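Local coordinates for protein geranyltranstransferase (Agrobacterium tumefaciens, PDB 2H8O) that probably catalyses the condensation of geranyl diphosphate with isopentenyl diphosphate to give farnesyl diphosphate, at residues D262-L267 against T288-R293; R248-K253 against A307-L312; H79-G84 against L117-L122; H56-E61 against N72-M77; G101-A106 against D170-A175. All coordinates share one frame; numbering follows the deposited sequence. Where two conformers were deposited one is given.

Contact 1. Residues D262-L267 against T288-R293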
# COMPACT_ATOMS: atom_id res chain seq x y z
N ASP A 262 7.43 0.04 26.93
CA ASP A 262 7.25 1.43 26.51
C ASP A 262 6.30 2.16 27.46
O ASP A 262 6.58 3.29 27.87
CB ASP A 262 6.72 1.52 25.08
CG ASP A 262 7.05 2.84 24.42
OD1 ASP A 262 8.26 3.14 24.28
OD2 ASP A 262 6.12 3.59 24.05
N ASP A 263 5.19 1.51 27.81
CA ASP A 263 4.23 2.11 28.72
C ASP A 263 4.80 2.26 30.13
O ASP A 263 4.49 3.22 30.82
CB ASP A 263 2.91 1.33 28.73
CG ASP A 263 2.14 1.44 27.42
OD1 ASP A 263 2.29 2.47 26.72
OD2 ASP A 263 1.39 0.50 27.08
N LEU A 264 5.65 1.31 30.54
CA LEU A 264 6.38 1.43 31.82
C LEU A 264 7.36 2.61 31.81
O LEU A 264 7.40 3.37 32.77
CB LEU A 264 7.17 0.15 32.13
CG LEU A 264 6.51 -0.98 32.93
CD1 LEU A 264 5.91 -0.46 34.26
CD2 LEU A 264 5.46 -1.67 32.12
N LEU A 265 8.15 2.72 30.75
CA LEU A 265 9.09 3.84 30.59
C LEU A 265 8.38 5.17 30.78
O LEU A 265 8.81 6.00 31.58
CB LEU A 265 9.76 3.84 29.21
CG LEU A 265 10.97 2.95 28.96
CD1 LEU A 265 11.47 3.13 27.52
CD2 LEU A 265 12.08 3.25 29.96
N ASP A 266 7.30 5.36 30.03
CA ASP A 266 6.51 6.59 30.12
C ASP A 266 6.00 6.80 31.55
O ASP A 266 6.05 7.92 32.07
CB ASP A 266 5.34 6.56 29.13
CG ASP A 266 5.79 6.68 27.68
OD1 ASP A 266 6.98 6.99 27.42
OD2 ASP A 266 4.95 6.47 26.78
N LEU A 267 5.52 5.74 32.18
CA LEU A 267 5.05 5.81 33.57
C LEU A 267 6.14 6.38 34.46
O LEU A 267 5.93 7.39 35.14
CB LEU A 267 4.62 4.42 34.08
CG LEU A 267 4.30 4.30 35.58
CD1 LEU A 267 3.06 5.10 35.92
CD2 LEU A 267 4.13 2.85 35.98
N THR A 288 -3.88 1.99 29.31
CA THR A 288 -2.65 1.23 29.26
C THR A 288 -2.82 0.08 30.23
O THR A 288 -3.54 0.22 31.23
CB THR A 288 -1.47 2.14 29.69
OG1 THR A 288 -0.91 2.77 28.54
CG2 THR A 288 -0.43 1.38 30.39
N LEU A 289 -2.20 -1.07 29.96
CA LEU A 289 -2.26 -2.17 30.92
C LEU A 289 -1.52 -1.81 32.21
O LEU A 289 -1.88 -2.27 33.29
CB LEU A 289 -1.72 -3.47 30.33
CG LEU A 289 -2.52 -4.07 29.16
CD1 LEU A 289 -1.95 -5.45 28.84
CD2 LEU A 289 -4.01 -4.16 29.47
N VAL A 290 -0.46 -1.02 32.09
CA VAL A 290 0.24 -0.49 33.26
C VAL A 290 -0.73 0.31 34.14
O VAL A 290 -0.73 0.16 35.36
CB VAL A 290 1.43 0.41 32.85
CG1 VAL A 290 2.08 1.03 34.07
CG2 VAL A 290 2.43 -0.39 32.03
N ALA A 291 -1.55 1.15 33.51
CA ALA A 291 -2.54 1.96 34.23
C ALA A 291 -3.59 1.09 34.91
O ALA A 291 -3.96 1.34 36.06
CB ALA A 291 -3.21 2.95 33.28
N LEU A 292 -4.08 0.08 34.19
CA LEU A 292 -5.16 -0.75 34.74
C LEU A 292 -4.68 -1.77 35.77
O LEU A 292 -5.35 -1.99 36.78
CB LEU A 292 -5.92 -1.46 33.62
CG LEU A 292 -6.64 -0.54 32.64
CD1 LEU A 292 -7.72 -1.31 31.90
CD2 LEU A 292 -7.25 0.67 33.34
N ARG A 293 -3.52 -2.37 35.54
CA ARG A 293 -3.05 -3.49 36.37
C ARG A 293 -1.94 -3.12 37.37
O ARG A 293 -1.64 -3.90 38.26
CB ARG A 293 -2.54 -4.63 35.49
CG ARG A 293 -3.50 -5.08 34.39
CD ARG A 293 -4.81 -5.61 34.93
NE ARG A 293 -4.62 -6.73 35.85
CZ ARG A 293 -4.43 -8.00 35.50
NH1 ARG A 293 -4.40 -8.36 34.22
NH2 ARG A 293 -4.26 -8.92 36.44
O HOH W 1 0.20 -1.31 28.45
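Val290 pushes both of its methyl groups against helix 241-267, and Leu264 and Leu267 take one each. Its CG1 lies anti to the backbone N (chi1 176°), and the two prongs of the fork thereby meet different leucines. CG2 comes within 3.3 Å of Leu264 CD2, while CG1 stands 3.3 Å from Leu267 CD2. Both pairs are closer than ordinary van der Waals separation, so this half of the contact is tightly packed, although Leu267 itself lies near the surface. Leu264 also touches Ala298 and Arg299 of helix 295-312, which continues the packing beyond the pair.

The other half is looser and more polar. Asp263 and Thr288 reach toward each other tip to tip, yet Thr288 OG1 stays 3.5 Å from Asp263 OD2 and makes no direct bond to it; a carbon contact there is Asp263 CB to Thr288 CG2, at 3.7 Å. A water carries the polar link instead, donating to Asp263 OD2 at 2.6 Å and accepting from Leu289 N at 2.8 Å. Gln259 NE2 is a second partner of that carboxylate oxygen. Thr288 occupies the N-cap position of helix 289-293, but its side chain makes no capping bond.

The short helix meets the long one at 72°, on the far side of the unmodelled residues 269-285. Asp262, Asp263 and Asp266 form a DDxxD sequence, the second aspartate-rich motif of the all-helical isoprenoid synthase fold, which in relatives helps to hold magnesium and the substrate diphosphate.

Contact 2. Residues R248-K253 against A307-L312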
# COMPACT_ATOMS: atom_id res chain seq x y z
N ARG A 248 6.17 -16.78 14.52
CA ARG A 248 5.00 -15.92 14.78
C ARG A 248 4.75 -15.71 16.29
O ARG A 248 4.62 -14.54 16.82
CB ARG A 248 3.76 -16.51 14.07
CG ARG A 248 2.53 -15.65 14.14
CD ARG A 248 1.33 -16.41 13.59
NE ARG A 248 0.06 -15.72 13.78
CZ ARG A 248 -0.42 -14.75 13.00
NH1 ARG A 248 0.28 -14.34 11.96
NH2 ARG A 248 -1.60 -14.20 13.27
N LEU A 249 4.68 -16.80 17.02
CA LEU A 249 4.47 -16.71 18.45
C LEU A 249 5.57 -15.90 19.12
O LEU A 249 5.30 -15.07 20.00
CB LEU A 249 4.37 -18.10 19.07
CG LEU A 249 3.17 -19.00 18.92
CD1 LEU A 249 3.39 -20.16 19.88
CD2 LEU A 249 1.87 -18.29 19.24
N PHE A 250 6.82 -16.15 18.72
CA PHE A 250 7.95 -15.38 19.24
C PHE A 250 7.72 -13.88 18.97
O PHE A 250 7.91 -13.03 19.85
CB PHE A 250 9.26 -15.85 18.61
CG PHE A 250 10.46 -15.08 19.09
CD1 PHE A 250 11.08 -15.37 20.30
CD2 PHE A 250 10.96 -14.03 18.34
CE1 PHE A 250 12.18 -14.64 20.73
CE2 PHE A 250 12.05 -13.30 18.78
CZ PHE A 250 12.66 -13.60 19.96
N GLY A 251 7.29 -13.57 17.75
CA GLY A 251 7.02 -12.18 17.37
C GLY A 251 5.91 -11.56 18.20
O GLY A 251 5.99 -10.40 18.59
N GLU A 252 4.87 -12.35 18.48
CA GLU A 252 3.81 -11.90 19.40
C GLU A 252 4.38 -11.56 20.80
O GLU A 252 4.05 -10.53 21.37
CB GLU A 252 2.65 -12.91 19.44
CG GLU A 252 1.93 -12.99 18.10
CD GLU A 252 0.77 -13.96 18.05
OE1 GLU A 252 0.70 -14.86 18.92
OE2 GLU A 252 -0.11 -13.80 17.16
N LYS A 253 5.26 -12.40 21.35
CA LYS A 253 5.86 -12.09 22.67
C LYS A 253 6.75 -10.84 22.63
O LYS A 253 6.73 -10.01 23.55
CB LYS A 253 6.64 -13.30 23.20
CG LYS A 253 5.80 -14.57 23.42
CD LYS A 253 4.75 -14.37 24.53
CE LYS A 253 3.70 -15.48 24.59
NZ LYS A 253 2.48 -15.03 25.33
N ALA A 307 10.88 -14.75 29.32
CA ALA A 307 11.09 -16.16 29.57
C ALA A 307 10.38 -17.03 28.53
O ALA A 307 10.95 -17.99 28.01
CB ALA A 307 10.60 -16.51 30.98
N GLU A 308 9.13 -16.69 28.22
CA GLU A 308 8.36 -17.42 27.21
C GLU A 308 8.99 -17.31 25.83
O GLU A 308 9.05 -18.29 25.09
CB GLU A 308 6.93 -16.90 27.16
CG GLU A 308 6.13 -17.26 28.40
CD GLU A 308 4.81 -16.56 28.47
OE1 GLU A 308 4.53 -15.70 27.61
OE2 GLU A 308 4.02 -16.87 29.39
N ALA A 309 9.43 -16.10 25.49
CA ALA A 309 10.11 -15.84 24.21
C ALA A 309 11.35 -16.72 24.08
O ALA A 309 11.59 -17.36 23.05
CB ALA A 309 10.47 -14.35 24.10
N SER A 310 12.14 -16.75 25.14
CA SER A 310 13.36 -17.56 25.17
C SER A 310 13.10 -19.05 25.05
O SER A 310 13.83 -19.78 24.35
CB SER A 310 14.13 -17.27 26.46
OG SER A 310 14.42 -15.89 26.54
N GLU A 311 12.04 -19.53 25.71
CA GLU A 311 11.70 -20.93 25.64
C GLU A 311 11.28 -21.33 24.22
O GLU A 311 11.57 -22.45 23.78
CB GLU A 311 10.60 -21.25 26.66
CG GLU A 311 10.45 -22.70 26.99
CD GLU A 311 9.53 -22.95 28.21
OE1 GLU A 311 9.04 -24.10 28.36
OE2 GLU A 311 9.27 -22.01 29.00
N LEU A 312 10.62 -20.42 23.50
CA LEU A 312 10.19 -20.72 22.14
C LEU A 312 11.35 -21.01 21.23
O LEU A 312 11.23 -21.81 20.31
CB LEU A 312 9.36 -19.57 21.54
CG LEU A 312 7.93 -19.47 22.04
CD1 LEU A 312 7.31 -18.09 21.74
CD2 LEU A 312 7.08 -20.59 21.43
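Lys253 NZ donates to Glu308 OE1 at 3.1 Å, a weak hydrogen bond within a salt bridge that ties together two antiparallel helices of the all-helical prenyltransferase fold. Segments 248-253 and 307-312 run at 161° to each other, with axes 9.1 Å apart. The lysine chain bends at chi2 (-65°), and the carboxylate oxygen meets more than its tip: Glu308 OE1 is also 3.1 Å from Lys253 CE.

Beside this ion pair the interface is mostly apolar. The Phe250 ring presents its edge, not a face, to the facing helix. Ala309 O lies near the ring plane, 3.4 Å from Phe250 CD1, and Ala309 CB sits 3.8 Å from Phe250 CE1. Cys230 of helix 211-237 and Leu323 of helix 321-331 add to the surroundings of the phenyl group. Leu312 crosses Leu249 and Lys253 at about a right angle, its two methyls dividing the work. Leu312 CD2 stands 4.0 Å from Leu249 CD1, whereas Leu312 CD1 slips in against the opposing backbone, 3.6 Å from Phe250 N.

Contact 3. Residues H79-G84 against L117-L122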
# COMPACT_ATOMS: atom_id res chain seq x y z
N HIS A 79 13.21 11.84 4.10
CA HIS A 79 13.12 12.48 5.41
C HIS A 79 12.33 11.58 6.37
O HIS A 79 12.71 11.40 7.52
CB HIS A 79 12.49 13.87 5.32
CG HIS A 79 12.63 14.66 6.59
ND1 HIS A 79 13.83 15.22 6.98
CD2 HIS A 79 11.75 14.93 7.58
CE1 HIS A 79 13.67 15.83 8.15
NE2 HIS A 79 12.41 15.67 8.53
N GLY A 80 11.24 11.01 5.87
CA GLY A 80 10.41 10.12 6.67
C GLY A 80 11.18 8.90 7.13
O GLY A 80 11.06 8.46 8.28
N VAL A 81 12.00 8.36 6.24
CA VAL A 81 12.85 7.21 6.57
C VAL A 81 13.99 7.60 7.52
O VAL A 81 14.27 6.87 8.47
CB VAL A 81 13.36 6.52 5.30
CG1 VAL A 81 14.36 5.42 5.62
CG2 VAL A 81 12.20 5.91 4.51
N LEU A 82 14.60 8.74 7.31
CA LEU A 82 15.65 9.25 8.20
C LEU A 82 15.20 9.31 9.65
O LEU A 82 15.96 8.95 10.56
CB LEU A 82 16.09 10.65 7.75
CG LEU A 82 17.29 11.19 8.53
CD1 LEU A 82 18.52 10.41 8.15
CD2 LEU A 82 17.44 12.67 8.21
N ASN A 83 13.95 9.73 9.86
CA ASN A 83 13.35 9.90 11.21
C ASN A 83 12.76 8.65 11.84
O ASN A 83 12.13 8.75 12.91
CB ASN A 83 12.17 10.89 11.14
CG ASN A 83 12.58 12.32 10.87
OD1 ASN A 83 11.73 13.15 10.49
ND2 ASN A 83 13.86 12.65 11.09
N GLY A 84 12.92 7.49 11.20
CA GLY A 84 12.19 6.28 11.57
C GLY A 84 12.61 5.53 12.81
O GLY A 84 11.86 4.66 13.29
N LEU A 117 7.32 0.70 5.39
CA LEU A 117 5.93 0.70 5.89
C LEU A 117 5.89 1.32 7.30
O LEU A 117 5.04 2.17 7.59
CB LEU A 117 5.34 -0.71 5.81
CG LEU A 117 3.80 -0.76 5.89
CD1 LEU A 117 3.21 -1.94 5.11
CD2 LEU A 117 3.36 -0.71 7.32
N HIS A 118 6.76 0.85 8.19
CA HIS A 118 6.84 1.47 9.50
C HIS A 118 6.96 3.01 9.40
O HIS A 118 6.25 3.75 10.07
CB HIS A 118 8.01 0.88 10.31
CG HIS A 118 8.31 1.62 11.57
ND1 HIS A 118 7.40 1.72 12.61
CD2 HIS A 118 9.42 2.29 11.95
CE1 HIS A 118 7.95 2.43 13.58
NE2 HIS A 118 9.17 2.79 13.21
N CYS A 119 7.87 3.48 8.56
CA CYS A 119 8.10 4.90 8.44
C CYS A 119 6.90 5.64 7.85
O CYS A 119 6.62 6.77 8.26
CB CYS A 119 9.36 5.19 7.65
SG CYS A 119 10.87 4.66 8.52
N TYR A 120 6.17 5.02 6.93
CA TYR A 120 4.98 5.66 6.38
C TYR A 120 4.01 5.91 7.51
O TYR A 120 3.34 6.96 7.57
CB TYR A 120 4.32 4.82 5.26
CG TYR A 120 2.91 4.29 5.59
CD1 TYR A 120 1.80 5.12 5.58
CD2 TYR A 120 2.71 2.94 5.84
CE1 TYR A 120 0.54 4.65 5.88
CE2 TYR A 120 1.46 2.45 6.14
CZ TYR A 120 0.37 3.30 6.14
OH TYR A 120 -0.92 2.85 6.43
N SER A 121 3.88 4.93 8.41
CA SER A 121 2.88 5.03 9.47
C SER A 121 3.18 6.23 10.37
O SER A 121 2.26 6.90 10.84
CB SER A 121 2.80 3.73 10.25
OG SER A 121 3.85 3.55 11.17
N LEU A 122 4.47 6.53 10.57
CA LEU A 122 4.87 7.64 11.43
C LEU A 122 4.58 8.97 10.74
O LEU A 122 4.09 9.92 11.36
CB LEU A 122 6.35 7.57 11.76
CG LEU A 122 6.88 6.27 12.37
CD1 LEU A 122 8.40 6.35 12.55
CD2 LEU A 122 6.18 5.92 13.66
O HOH W 2 8.84 8.61 9.73
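The His118 imidazole turns its edge to Gly84 and carries Leu122 CG over one face, 4.1 Å above the plane and displaced toward the rim. Gly84 O lies nearly in the ring plane and accepts from His118 NE2 at 3.3 Å. The bond is rather long and bent, with 136° at the hydrogen, although the donor stays in the carbonyl plane.

Cys119 packs on the backbone of the glycine segment. Its SG touches Gly84 CA at 3.7 Å and Val81 CA at 3.8 Å; the absence of a side chain on Gly84 is what permits so near an approach. Leu122 CD1 adds a contact from the next turn, 3.9 Å from Gly84 CA. Between the backbones a water donates to Gly80 O at 2.7 Å and, at 3.2 Å, to Cys119 O, so that the two main chains are linked through solvent as well as by the imidazole.

Gly84 opens the GGKR sequence of polyprenyl synthetases, a motif whose basic residues in relatives help to bind diphosphate; Arg87, from the same motif, bonds Val81 O. The contact thus joins the end of helix 71-82 to helix 104-125, with Leu158 of helix 148-167 packed on Val81 and Tyr120, and Met194 of helix 194-206 flanking Leu117 and Tyr120.

Contact 4. Residues H56-E61 against N72-M77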
# COMPACT_ATOMS: atom_id res chain seq x y z
N HIS A 56 19.61 3.32 -1.51
CA HIS A 56 19.63 2.83 -2.87
C HIS A 56 18.20 2.77 -3.44
O HIS A 56 17.95 3.28 -4.54
CB HIS A 56 20.29 1.46 -2.89
CG HIS A 56 20.34 0.84 -4.25
ND1 HIS A 56 21.13 1.35 -5.25
CD2 HIS A 56 19.71 -0.24 -4.76
CE1 HIS A 56 20.98 0.60 -6.34
NE2 HIS A 56 20.13 -0.37 -6.06
N LEU A 57 17.27 2.22 -2.67
CA LEU A 57 15.88 2.08 -3.14
C LEU A 57 15.16 3.43 -3.29
O LEU A 57 14.16 3.51 -4.01
CB LEU A 57 15.09 1.17 -2.19
CG LEU A 57 15.53 -0.29 -2.12
CD1 LEU A 57 14.93 -1.00 -0.92
CD2 LEU A 57 15.13 -1.01 -3.40
N LEU A 58 15.66 4.45 -2.60
CA LEU A 58 15.11 5.81 -2.66
C LEU A 58 15.95 6.74 -3.56
O LEU A 58 15.80 7.95 -3.52
CB LEU A 58 14.93 6.39 -1.25
CG LEU A 58 13.91 5.63 -0.39
CD1 LEU A 58 13.96 6.13 1.06
CD2 LEU A 58 12.50 5.79 -0.97
N SER A 59 16.78 6.16 -4.42
CA SER A 59 17.56 7.00 -5.33
C SER A 59 16.64 7.65 -6.36
O SER A 59 15.49 7.24 -6.53
CB SER A 59 18.66 6.19 -6.01
OG SER A 59 18.10 5.28 -6.92
N GLY A 60 17.16 8.66 -7.03
CA GLY A 60 16.35 9.48 -7.91
C GLY A 60 16.07 8.91 -9.28
O GLY A 60 15.25 9.45 -10.02
N GLU A 61 16.76 7.85 -9.65
CA GLU A 61 16.63 7.20 -10.97
C GLU A 61 15.30 6.47 -11.06
O GLU A 61 14.99 5.69 -10.15
CB GLU A 61 17.77 6.19 -11.19
CG GLU A 61 18.36 5.62 -9.88
CD GLU A 61 19.09 4.30 -10.02
OE1 GLU A 61 19.58 3.98 -11.13
OE2 GLU A 61 19.18 3.58 -8.99
N ASN A 72 10.99 16.50 -5.03
CA ASN A 72 10.51 16.99 -3.74
C ASN A 72 9.82 15.88 -2.94
O ASN A 72 10.08 15.68 -1.75
CB ASN A 72 9.57 18.20 -3.90
CG ASN A 72 9.22 18.83 -2.57
OD1 ASN A 72 10.06 19.46 -1.93
ND2 ASN A 72 7.97 18.64 -2.14
N LEU A 73 8.94 15.15 -3.60
CA LEU A 73 8.27 14.01 -2.94
C LEU A 73 9.29 12.97 -2.48
O LEU A 73 9.20 12.43 -1.37
CB LEU A 73 7.25 13.38 -3.88
CG LEU A 73 6.50 12.18 -3.29
CD1 LEU A 73 5.79 12.57 -1.99
CD2 LEU A 73 5.51 11.63 -4.34
N LEU A 74 10.27 12.67 -3.32
CA LEU A 74 11.32 11.73 -2.96
C LEU A 74 12.12 12.21 -1.75
O LEU A 74 12.41 11.46 -0.86
CB LEU A 74 12.21 11.47 -4.19
CG LEU A 74 13.20 10.32 -4.17
CD1 LEU A 74 12.49 9.02 -3.87
CD2 LEU A 74 13.96 10.24 -5.51
N GLU A 75 12.45 13.50 -1.69
CA GLU A 75 13.12 14.06 -0.51
C GLU A 75 12.28 13.88 0.77
O GLU A 75 12.82 13.60 1.83
CB GLU A 75 13.44 15.55 -0.74
CG GLU A 75 14.57 15.78 -1.72
CD GLU A 75 14.81 17.25 -2.01
OE1 GLU A 75 14.16 18.12 -1.39
OE2 GLU A 75 15.67 17.55 -2.90
N ALA A 76 10.97 14.06 0.65
CA ALA A 76 10.05 13.90 1.78
C ALA A 76 10.03 12.46 2.27
O ALA A 76 10.03 12.20 3.48
CB ALA A 76 8.64 14.38 1.40
N MET A 77 10.02 11.51 1.31
CA MET A 77 10.11 10.09 1.63
C MET A 77 11.42 9.79 2.38
O MET A 77 11.41 9.11 3.39
CB MET A 77 10.01 9.21 0.37
CG MET A 77 8.67 9.32 -0.39
SD MET A 77 8.67 8.56 -2.09
CE MET A 77 8.78 6.80 -1.64
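Leu74 has CG anti to the backbone N (chi1 -168°), which carries that carbon to 3.6 Å from Leu58 O, and Met77 bends at chi3 (69°) to place its CE; the apolar ends of both gather round Leu58 CD2. Met77 CE meets Leu58 CD2 at 3.9 Å, the two side chains crossing aslant, and the same methyl of Leu58 is 4.3 Å from Leu74 CD1.

Leu74 otherwise works against backbone. Its CD1 lies 3.5 Å from Leu58 O, while its CD2 sits at 3.5 Å from Ser59 O and equally near Gly60 CA. This is a loop connecting two consecutive helices near the start of the all-helical prenyltransferase fold: helix 34-57 ends at Leu57, Leu58 is the first residue to leave helical torsions, and helix 71-82 offers Leu74 and Met77 from successive turns to the departing loop. The carbonyls that the leucine touches have polar partners of their own, since Leu58 O accepts from Arg78 NH1 and Ser59 O from Arg69 NH1. Leu161 of helix 148-167 packs on Leu58. Met77 also meets Ile191 of the second subunit, so the cluster reaches the dimer interface.

Contact 5. Residues G101-A106 against D170-A175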
# COMPACT_ATOMS: atom_id res chain seq x y z
N GLY A 101 18.29 -20.00 8.59
CA GLY A 101 19.18 -20.29 7.47
C GLY A 101 18.73 -19.83 6.10
O GLY A 101 19.23 -20.35 5.08
N GLY A 102 17.85 -18.83 6.06
CA GLY A 102 17.38 -18.26 4.79
C GLY A 102 18.39 -17.33 4.16
O GLY A 102 19.46 -17.10 4.71
N ASP A 103 18.02 -16.80 2.99
CA ASP A 103 18.87 -15.93 2.19
C ASP A 103 18.92 -14.54 2.82
O ASP A 103 17.90 -13.84 2.90
CB ASP A 103 18.30 -15.87 0.77
CG ASP A 103 19.21 -15.15 -0.20
OD1 ASP A 103 19.54 -13.97 0.04
OD2 ASP A 103 19.61 -15.77 -1.20
N ALA A 104 20.11 -14.13 3.26
CA ALA A 104 20.28 -12.85 3.94
C ALA A 104 19.92 -11.67 3.04
O ALA A 104 19.47 -10.64 3.54
CB ALA A 104 21.72 -12.69 4.42
N GLU A 105 20.12 -11.80 1.73
CA GLU A 105 19.80 -10.70 0.82
C GLU A 105 18.29 -10.53 0.76
O GLU A 105 17.79 -9.42 0.77
CB GLU A 105 20.38 -10.93 -0.60
CG GLU A 105 20.20 -9.76 -1.55
CD GLU A 105 20.84 -9.97 -2.92
OE1 GLU A 105 21.34 -11.10 -3.20
OE2 GLU A 105 20.87 -9.00 -3.70
N ALA A 106 17.56 -11.64 0.72
CA ALA A 106 16.09 -11.57 0.76
C ALA A 106 15.64 -10.97 2.10
O ALA A 106 14.75 -10.11 2.16
CB ALA A 106 15.51 -12.94 0.53
N ASP A 170 14.48 -7.96 -7.95
CA ASP A 170 15.77 -7.81 -7.25
C ASP A 170 15.76 -8.27 -5.78
O ASP A 170 16.79 -8.23 -5.12
CB ASP A 170 16.34 -6.40 -7.40
CG ASP A 170 15.55 -5.36 -6.70
OD1 ASP A 170 14.53 -5.70 -6.06
OD2 ASP A 170 15.95 -4.17 -6.81
N ASN A 171 14.58 -8.71 -5.30
CA ASN A 171 14.48 -9.45 -4.06
C ASN A 171 14.63 -10.92 -4.42
O ASN A 171 13.75 -11.48 -5.09
CB ASN A 171 13.11 -9.23 -3.40
CG ASN A 171 12.98 -9.97 -2.08
OD1 ASN A 171 13.97 -10.46 -1.54
ND2 ASN A 171 11.75 -10.06 -1.56
N PRO A 172 15.77 -11.55 -4.04
CA PRO A 172 16.01 -12.92 -4.50
C PRO A 172 15.23 -13.93 -3.69
O PRO A 172 15.74 -14.49 -2.72
CB PRO A 172 17.53 -13.09 -4.31
CG PRO A 172 17.84 -12.23 -3.14
CD PRO A 172 16.87 -11.05 -3.19
N LEU A 173 13.96 -14.11 -4.07
CA LEU A 173 13.01 -14.92 -3.32
C LEU A 173 11.93 -15.47 -4.27
O LEU A 173 11.46 -14.77 -5.15
CB LEU A 173 12.38 -14.06 -2.23
CG LEU A 173 11.51 -14.74 -1.18
CD1 LEU A 173 12.35 -15.74 -0.38
CD2 LEU A 173 10.89 -13.67 -0.28
N ALA A 174 11.56 -16.74 -4.10
CA ALA A 174 10.58 -17.38 -4.97
C ALA A 174 9.24 -16.66 -4.89
O ALA A 174 8.88 -16.12 -3.84
CB ALA A 174 10.40 -18.85 -4.61
N ALA A 175 8.52 -16.67 -6.01
CA ALA A 175 7.22 -15.99 -6.14
C ALA A 175 6.22 -16.42 -5.07
O ALA A 175 5.50 -15.60 -4.54
CB ALA A 175 6.64 -16.22 -7.54
O HOH W 3 19.28 -8.45 -5.88
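Glu105 and Pro172 cross at about a right angle, the extended glutamate chain passing over CG of the proline ring. Glu105 CB, CG and CD all lie 3.8 Å from Pro172 CG, so the ring rests on the aliphatic length of the acid. Beyond the carbons, a water bridges the polar ends, donating to Glu105 OE2 at 2.8 Å and to Asp170 O at 2.6 Å.

Asp103 is the N-cap of helix 104-125: its OD1 accepts from Ala106 N at 3.1 Å, met from above the carboxylate plane, and more weakly from Glu105 N. Two residues earlier, Gly101 takes a positive phi and closes a Schellman motif at the end of the preceding helix. Pro172 centres an inverse gamma turn. The contact therefore sets a helix start against the loop between helices 148-167 and 175-189.

Ala106, buried, packs beside this loop. Asn171 CG is anti to the backbone N (chi1 -179°), and its OD1 lies 3.3 Å from Ala106 CA; that buried oxygen has no polar partner in the model, whereas Asn171 ND2 donates to Ile166 O. Ala106 CB also lies 3.6 Å from Pro172 O, and Ile236 of helix 211-237 packs on both Ala106 and Leu173.

Overall arrangement
From the N terminus, contact 4 closes first, a short loop joining the end of helix 34-57 to helix 71-82. Contact 3 follows on the same helix and touches contact 4 through Val81 and Leu58; it reaches forward to helix 104-125. Before that loop closes, contact 5 opens at the start of helix 104-125, so contacts 3 and 5 cross, and contact 5 closes after helix 148-167. Contact 2 then joins helix 241-267 to helix 295-312 and encloses contact 1, which spans the unmodelled connection. Contacts 1 and 4 lie on opposite sides of the chain's centre, their own centres about 38 Å apart, marking two flanks of the helical fold.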